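Dipeptide Epimerase (Enterococcus faecalis V583, PDB 3JVA) belongs to the mandelate racemase/muconate lactonizing enzyme family of the enolase superfamily and binds a magnesium ion in its barrel domain. Local coordinates at residues 185-190 with 314-319; 213-218 with 260-265. One frame throughout, in Å; residues are numbered along the deposited sequence.

Contact 1 of 2, residues 185-190 with 314-319; sequences KLRLDA and ITRADL. With MG (magnesium ion), chain O.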
loop_
_atom_site.group_PDB
_atom_site.type_symbol
_atom_site.label_atom_id
_atom_site.label_comp_id
_atom_site.label_asym_id
_atom_site.label_seq_id
_atom_site.Cartn_x
_atom_site.Cartn_y
_atom_site.Cartn_z
ATOM N N LYS B 185 -18.814 -12.638 -34.266
ATOM C CA LYS B 185 -18.220 -11.835 -33.207
ATOM C C LYS B 185 -18.086 -10.384 -33.631
ATOM O O LYS B 185 -17.733 -10.085 -34.776
ATOM C CB LYS B 185 -16.853 -12.408 -32.813
ATOM C CG LYS B 185 -16.956 -13.711 -32.028
ATOM C CD LYS B 185 -15.592 -14.328 -31.746
ATOM C CE LYS B 185 -14.918 -14.797 -33.026
ATOM N NZ LYS B 185 -13.646 -15.525 -32.752
ATOM N N LEU B 186 -18.387 -9.483 -32.705
ATOM C CA LEU B 186 -18.302 -8.056 -32.978
ATOM C C LEU B 186 -17.303 -7.402 -32.041
ATOM O O LEU B 186 -17.479 -7.426 -30.824
ATOM C CB LEU B 186 -19.673 -7.393 -32.802
ATOM C CG LEU B 186 -20.767 -7.773 -33.803
ATOM C CD1 LEU B 186 -22.071 -7.084 -33.417
ATOM C CD2 LEU B 186 -20.345 -7.354 -35.206
ATOM N N ARG B 187 -16.242 -6.843 -32.619
ATOM C CA ARG B 187 -15.202 -6.153 -31.854
ATOM C C ARG B 187 -15.366 -4.663 -32.063
ATOM O O ARG B 187 -15.432 -4.198 -33.202
ATOM C CB ARG B 187 -13.809 -6.545 -32.348
ATOM C CG ARG B 187 -13.453 -7.964 -32.082
ATOM C CD ARG B 187 -12.098 -8.332 -32.657
ATOM N NE ARG B 187 -11.823 -9.732 -32.368
ATOM C CZ ARG B 187 -10.991 -10.495 -33.058
ATOM N NH1 ARG B 187 -10.331 -9.999 -34.097
ATOM N NH2 ARG B 187 -10.833 -11.764 -32.714
ATOM N N LEU B 188 -15.402 -3.907 -30.972
ATOM C CA LEU B 188 -15.551 -2.468 -31.083
ATOM C C LEU B 188 -14.258 -1.774 -30.688
ATOM O O LEU B 188 -13.534 -2.249 -29.817
ATOM C CB LEU B 188 -16.675 -1.979 -30.168
ATOM C CG LEU B 188 -17.994 -2.749 -30.253
ATOM C CD1 LEU B 188 -19.035 -2.036 -29.410
ATOM C CD2 LEU B 188 -18.447 -2.859 -31.710
ATOM N N ASP B 189 -13.958 -0.665 -31.352
ATOM C CA ASP B 189 -12.777 0.110 -31.004
ATOM C C ASP B 189 -13.304 1.486 -30.649
ATOM O O ASP B 189 -13.769 2.215 -31.524
ATOM C CB ASP B 189 -11.804 0.221 -32.179
ATOM C CG ASP B 189 -10.460 0.770 -31.754
ATOM O OD1 ASP B 189 -10.440 1.613 -30.831
ATOM O OD2 ASP B 189 -9.431 0.361 -32.336
ATOM N N ALA B 190 -13.239 1.841 -29.366
ATOM C CA ALA B 190 -13.745 3.132 -28.904
ATOM C C ALA B 190 -12.781 4.293 -29.126
ATOM O O ALA B 190 -13.103 5.440 -28.825
ATOM C CB ALA B 190 -14.126 3.040 -27.421
ATOM N N ILE B 314 -0.937 -14.953 -28.964
ATOM C CA ILE B 314 -1.524 -13.922 -29.820
ATOM C C ILE B 314 -2.715 -14.683 -30.379
ATOM O O ILE B 314 -2.622 -15.366 -31.395
ATOM C CB ILE B 314 -0.566 -13.467 -30.948
ATOM C CG1 ILE B 314 0.695 -12.838 -30.333
ATOM C CG2 ILE B 314 -1.255 -12.423 -31.830
ATOM C CD1 ILE B 314 1.694 -12.313 -31.366
ATOM N N THR B 315 -3.836 -14.559 -29.678
ATOM C CA THR B 315 -5.053 -15.288 -29.998
ATOM C C THR B 315 -6.057 -14.620 -30.917
ATOM O O THR B 315 -7.012 -15.262 -31.353
ATOM C CB THR B 315 -5.774 -15.652 -28.710
ATOM O OG1 THR B 315 -6.151 -14.448 -28.035
ATOM C CG2 THR B 315 -4.861 -16.461 -27.810
ATOM N N ARG B 316 -5.855 -13.336 -31.191
ATOM C CA ARG B 316 -6.742 -12.583 -32.068
ATOM C C ARG B 316 -5.918 -11.804 -33.081
ATOM O O ARG B 316 -4.773 -11.448 -32.813
ATOM C CB ARG B 316 -7.595 -11.601 -31.259
ATOM C CG ARG B 316 -8.562 -12.254 -30.280
ATOM C CD ARG B 316 -9.433 -11.188 -29.634
ATOM N NE ARG B 316 -10.490 -11.733 -28.783
ATOM C CZ ARG B 316 -10.341 -12.074 -27.507
ATOM N NH1 ARG B 316 -9.167 -11.937 -26.901
ATOM N NH2 ARG B 316 -11.383 -12.536 -26.825
ATOM N N ALA B 317 -6.504 -11.540 -34.245
ATOM C CA ALA B 317 -5.809 -10.792 -35.281
ATOM C C ALA B 317 -6.745 -9.852 -36.029
ATOM O O ALA B 317 -7.862 -10.223 -36.392
ATOM C CB ALA B 317 -5.138 -11.753 -36.256
ATOM N N ASP B 318 -6.280 -8.626 -36.230
ATOM C CA ASP B 318 -7.022 -7.601 -36.951
ATOM C C ASP B 318 -6.028 -7.147 -38.014
ATOM O O ASP B 318 -5.469 -6.058 -37.936
ATOM C CB ASP B 318 -7.388 -6.451 -36.001
ATOM C CG ASP B 318 -8.085 -5.303 -36.707
ATOM O OD1 ASP B 318 -8.832 -5.562 -37.673
ATOM O OD2 ASP B 318 -7.893 -4.140 -36.289
ATOM N N LEU B 319 -5.808 -8.016 -38.998
ATOM C CA LEU B 319 -4.844 -7.760 -40.071
ATOM C C LEU B 319 -5.568 -7.753 -41.410
ATOM O O LEU B 319 -5.425 -8.674 -42.208
ATOM C CB LEU B 319 -3.775 -8.856 -40.052
ATOM C CG LEU B 319 -3.057 -9.039 -38.711
ATOM C CD1 LEU B 319 -2.197 -10.293 -38.757
ATOM C CD2 LEU B 319 -2.208 -7.805 -38.404
HETATM MG MG MG O . -7.429 0.266 -31.787
HETATM O O HOH W 1 -9.194 -12.777 -34.968
HETATM O O HOH W 2 -7.858 1.429 -30.126
HETATM O O HOH W 3 -6.981 2.010 -32.772
HETATM O O HOH W 4 -6.994 -0.579 -33.714
#

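Contact 2 of 2, residues 213-218 with 260-265; sequences LVEQPV and VINIKL. With MG (magnesium ion), chain O.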
loop_
_atom_site.group_PDB
_atom_site.type_symbol
_atom_site.label_atom_id
_atom_site.label_comp_id
_atom_site.label_asym_id
_atom_site.label_seq_id
_atom_site.Cartn_x
_atom_site.Cartn_y
_atom_site.Cartn_z
ATOM N N LEU B 213 -15.473 -7.649 -27.405
ATOM C CA LEU B 213 -14.549 -6.812 -26.653
ATOM C C LEU B 213 -14.602 -5.358 -27.087
ATOM O O LEU B 213 -15.080 -5.031 -28.177
ATOM C CB LEU B 213 -13.116 -7.337 -26.811
ATOM C CG LEU B 213 -12.525 -7.299 -28.227
ATOM C CD1 LEU B 213 -12.034 -5.882 -28.561
ATOM C CD2 LEU B 213 -11.366 -8.283 -28.316
ATOM N N VAL B 214 -14.108 -4.485 -26.217
ATOM C CA VAL B 214 -14.047 -3.063 -26.508
ATOM C C VAL B 214 -12.604 -2.621 -26.334
ATOM O O VAL B 214 -12.001 -2.802 -25.276
ATOM C CB VAL B 214 -14.939 -2.239 -25.575
ATOM C CG1 VAL B 214 -14.735 -0.755 -25.849
ATOM C CG2 VAL B 214 -16.397 -2.620 -25.793
ATOM N N GLU B 215 -12.078 -2.038 -27.399
ATOM C CA GLU B 215 -10.707 -1.568 -27.463
ATOM C C GLU B 215 -10.560 -0.125 -26.990
ATOM O O GLU B 215 -11.364 0.736 -27.345
ATOM C CB GLU B 215 -10.245 -1.676 -28.913
ATOM C CG GLU B 215 -8.772 -1.761 -29.132
ATOM C CD GLU B 215 -8.446 -1.982 -30.597
ATOM O OE1 GLU B 215 -9.157 -2.774 -31.264
ATOM O OE2 GLU B 215 -7.482 -1.371 -31.078
ATOM N N GLN B 216 -9.527 0.117 -26.185
ATOM C CA GLN B 216 -9.175 1.443 -25.674
ATOM C C GLN B 216 -10.333 2.426 -25.471
ATOM O O GLN B 216 -10.466 3.398 -26.209
ATOM C CB GLN B 216 -8.146 2.066 -26.624
ATOM C CG GLN B 216 -7.370 3.241 -26.061
ATOM C CD GLN B 216 -6.408 2.824 -24.973
ATOM O OE1 GLN B 216 -5.679 1.835 -25.115
ATOM N NE2 GLN B 216 -6.392 3.574 -23.877
ATOM N N PRO B 217 -11.162 2.205 -24.442
ATOM C CA PRO B 217 -12.286 3.113 -24.209
ATOM C C PRO B 217 -11.930 4.510 -23.685
ATOM O O PRO B 217 -12.725 5.438 -23.817
ATOM C CB PRO B 217 -13.166 2.327 -23.242
ATOM C CG PRO B 217 -12.170 1.545 -22.446
ATOM C CD PRO B 217 -11.194 1.066 -23.509
ATOM N N VAL B 218 -10.746 4.657 -23.096
ATOM C CA VAL B 218 -10.311 5.951 -22.568
ATOM C C VAL B 218 -8.958 6.381 -23.136
ATOM O O VAL B 218 -8.277 5.596 -23.798
ATOM C CB VAL B 218 -10.212 5.923 -21.022
ATOM C CG1 VAL B 218 -11.561 5.546 -20.430
ATOM C CG2 VAL B 218 -9.140 4.924 -20.573
ATOM N N VAL B 260 -6.954 -7.666 -22.219
ATOM C CA VAL B 260 -6.185 -8.045 -23.399
ATOM C C VAL B 260 -5.354 -6.870 -23.897
ATOM O O VAL B 260 -5.704 -5.710 -23.680
ATOM C CB VAL B 260 -7.143 -8.488 -24.537
ATOM C CG1 VAL B 260 -6.355 -8.931 -25.772
ATOM C CG2 VAL B 260 -8.038 -9.604 -24.047
ATOM N N ILE B 261 -4.247 -7.166 -24.567
ATOM C CA ILE B 261 -3.393 -6.108 -25.094
ATOM C C ILE B 261 -3.200 -6.270 -26.595
ATOM O O ILE B 261 -2.882 -7.357 -27.076
ATOM C CB ILE B 261 -2.024 -6.093 -24.369
ATOM C CG1 ILE B 261 -2.225 -5.584 -22.937
ATOM C CG2 ILE B 261 -1.023 -5.222 -25.129
ATOM C CD1 ILE B 261 -0.973 -5.632 -22.066
ATOM N N ASN B 262 -3.403 -5.177 -27.326
ATOM C CA ASN B 262 -3.274 -5.183 -28.778
ATOM C C ASN B 262 -1.902 -4.694 -29.210
ATOM O O ASN B 262 -1.508 -3.559 -28.933
ATOM C CB ASN B 262 -4.371 -4.305 -29.396
ATOM C CG ASN B 262 -4.524 -4.508 -30.898
ATOM O OD1 ASN B 262 -4.162 -5.554 -31.443
ATOM N ND2 ASN B 262 -5.092 -3.511 -31.571
ATOM N N ILE B 263 -1.174 -5.574 -29.883
ATOM C CA ILE B 263 0.157 -5.270 -30.392
ATOM C C ILE B 263 0.065 -4.781 -31.831
ATOM O O ILE B 263 -0.764 -5.267 -32.597
ATOM C CB ILE B 263 1.041 -6.545 -30.441
ATOM C CG1 ILE B 263 1.218 -7.134 -29.044
ATOM C CG2 ILE B 263 2.388 -6.226 -31.094
ATOM C CD1 ILE B 263 1.870 -8.520 -29.059
ATOM N N LYS B 264 0.899 -3.808 -32.190
ATOM C CA LYS B 264 0.991 -3.350 -33.577
ATOM C C LYS B 264 2.484 -3.165 -33.824
ATOM O O LYS B 264 3.157 -2.463 -33.074
ATOM C CB LYS B 264 0.250 -2.037 -33.815
ATOM C CG LYS B 264 -1.261 -2.198 -33.805
ATOM C CD LYS B 264 -1.970 -0.893 -34.138
ATOM C CE LYS B 264 -3.483 -1.057 -33.987
ATOM N NZ LYS B 264 -4.207 0.216 -34.273
ATOM N N LEU B 265 3.007 -3.807 -34.861
ATOM C CA LEU B 265 4.435 -3.690 -35.147
ATOM C C LEU B 265 4.878 -2.243 -35.339
ATOM O O LEU B 265 6.002 -1.880 -34.974
ATOM C CB LEU B 265 4.809 -4.519 -36.385
ATOM C CG LEU B 265 4.564 -6.029 -36.294
ATOM C CD1 LEU B 265 5.115 -6.703 -37.538
ATOM C CD2 LEU B 265 5.226 -6.603 -35.038
HETATM MG MG MG O . -7.429 0.266 -31.787
HETATM O O HOH W 5 -6.958 -3.360 -33.777
HETATM O O HOH W 4 -6.994 -0.579 -33.714
HETATM O O HOH W 3 -6.981 2.010 -32.772
HETATM O O HOH W 2 -7.858 1.429 -30.126
#

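Contact 1 of 2, residues 185-190 with 314-319
Arg-187 and Arg-316 meet inside the TIM-type barrel of this enolase-like domain, one from strand 185-189 and the other from strand 314-317. The sheet order puts strands 213-215, 236-239, 260-263 and 287-290 between them, and the nearest CA atoms, those of Arg-187 and Asp-318, are 9.7 Å apart, so long side chains reach across, one to the backbone of Ala-317. Arg-187 spans the gap because CG is anti to the carbonyl carbon (chi1 -67°) and the chain then runs extended to NE. Its guanidinium arrives beside the aliphatic part of Arg-316: NH2 is 3.4 Å from CG of Arg-316, and CD of Arg-316 lies over one face of the group. The two guanidinium planes are turned 77° apart, which excludes a stacked pair; instead NH2 of Arg-187 comes up at the edge of the Arg-316 group. Although the charges are alike, Glu-212 forms salt bridges with NE of both arginines, and Asp-132 pairs with NH1 of Arg-187, so opposite charge probably offsets their proximity. In the plane of the Arg-187 group, its NH1 gives a weak hydrogen bond to O of Ala-317, at 3.4 Å with a bent N-H...O angle of 136°. Water 1 links NH2 of Arg-187 to N of Ala-317, accepting from both; with the direct NH1 bond, the guanidinium thus meets both polar backbone atoms of Ala-317. Two residues along the first strand, Asp-189 reaches the metal site, where its carboxylate works through both oxygens: OD2 binds the magnesium ion at 2.1 Å, while OD1 accepts a 2.7 Å hydrogen bond from metal-bound water 2.

Contact 2 of 2, residues 213-218 with 260-265
Glu-215 and Asn-262 supply the one residue pair that comes within 4.5 Å here, and the close part is confined to their side-chain ends. ND2 of Asn-262 donates a weak hydrogen bond to OE2 of Glu-215, 3.2 Å long and bent to 133° at the hydrogen; the carboxylate and amide planes stand 78° apart. OE2 also binds the magnesium ion at 1.8 Å, short beside the ion's water bonds and given no weight; the metal mainly fixes OE2, the weak amide bond probably adding to it. The Glu-215 chain gets there extended, with CG anti to the backbone N (chi1 -157°). Behind this pair the packing is looser: CD2 of Leu-213 and CG2 of Val-260 are 5.6 Å apart. The barrel topology explains the gap, since strand 236-239 runs between strands 213-215 and 260-263, and its Met-238 touches Leu-213, Glu-215 and Asn-262. Metal ligands at the C-terminal ends of barrel strands, as Glu-215 is here, are characteristic of the enolase superfamily. Toward the ion the contact becomes watery. Water 5 accepts from ND2 of Asn-262 at 2.9 Å, and a glycerol, probably from the crystallisation liquor, lies about 6 Å from the Glu-215 side chain. Lys-264, at the N-cap of helix 265-268, stretches in from the other segment; its NZ donates to metal-bound water 4 at 3.0 Å and remains 4.1 Å from the magnesium ion.

Contact 2 is nested inside the loop closed by contact 1, the segments following one another as 185-190, 213-218, 260-265 and 314-319. All four lie on strands of the same barrel sheet, and the two contact centres are about 8 Å apart. Strands 185-189 and 213-215 are direct neighbours, joined by a probable hydrogen bond from N of Glu-215 to O of Leu-188 at 2.8 Å. The contacts converge on one magnesium ion: contact 1 brings Asp-189, contact 2 brings Glu-215, and Asp-240, following strand 236-239, completes the protein ligands, with three waters filling the shell. Successive strands of the barrel thus build a single metal site.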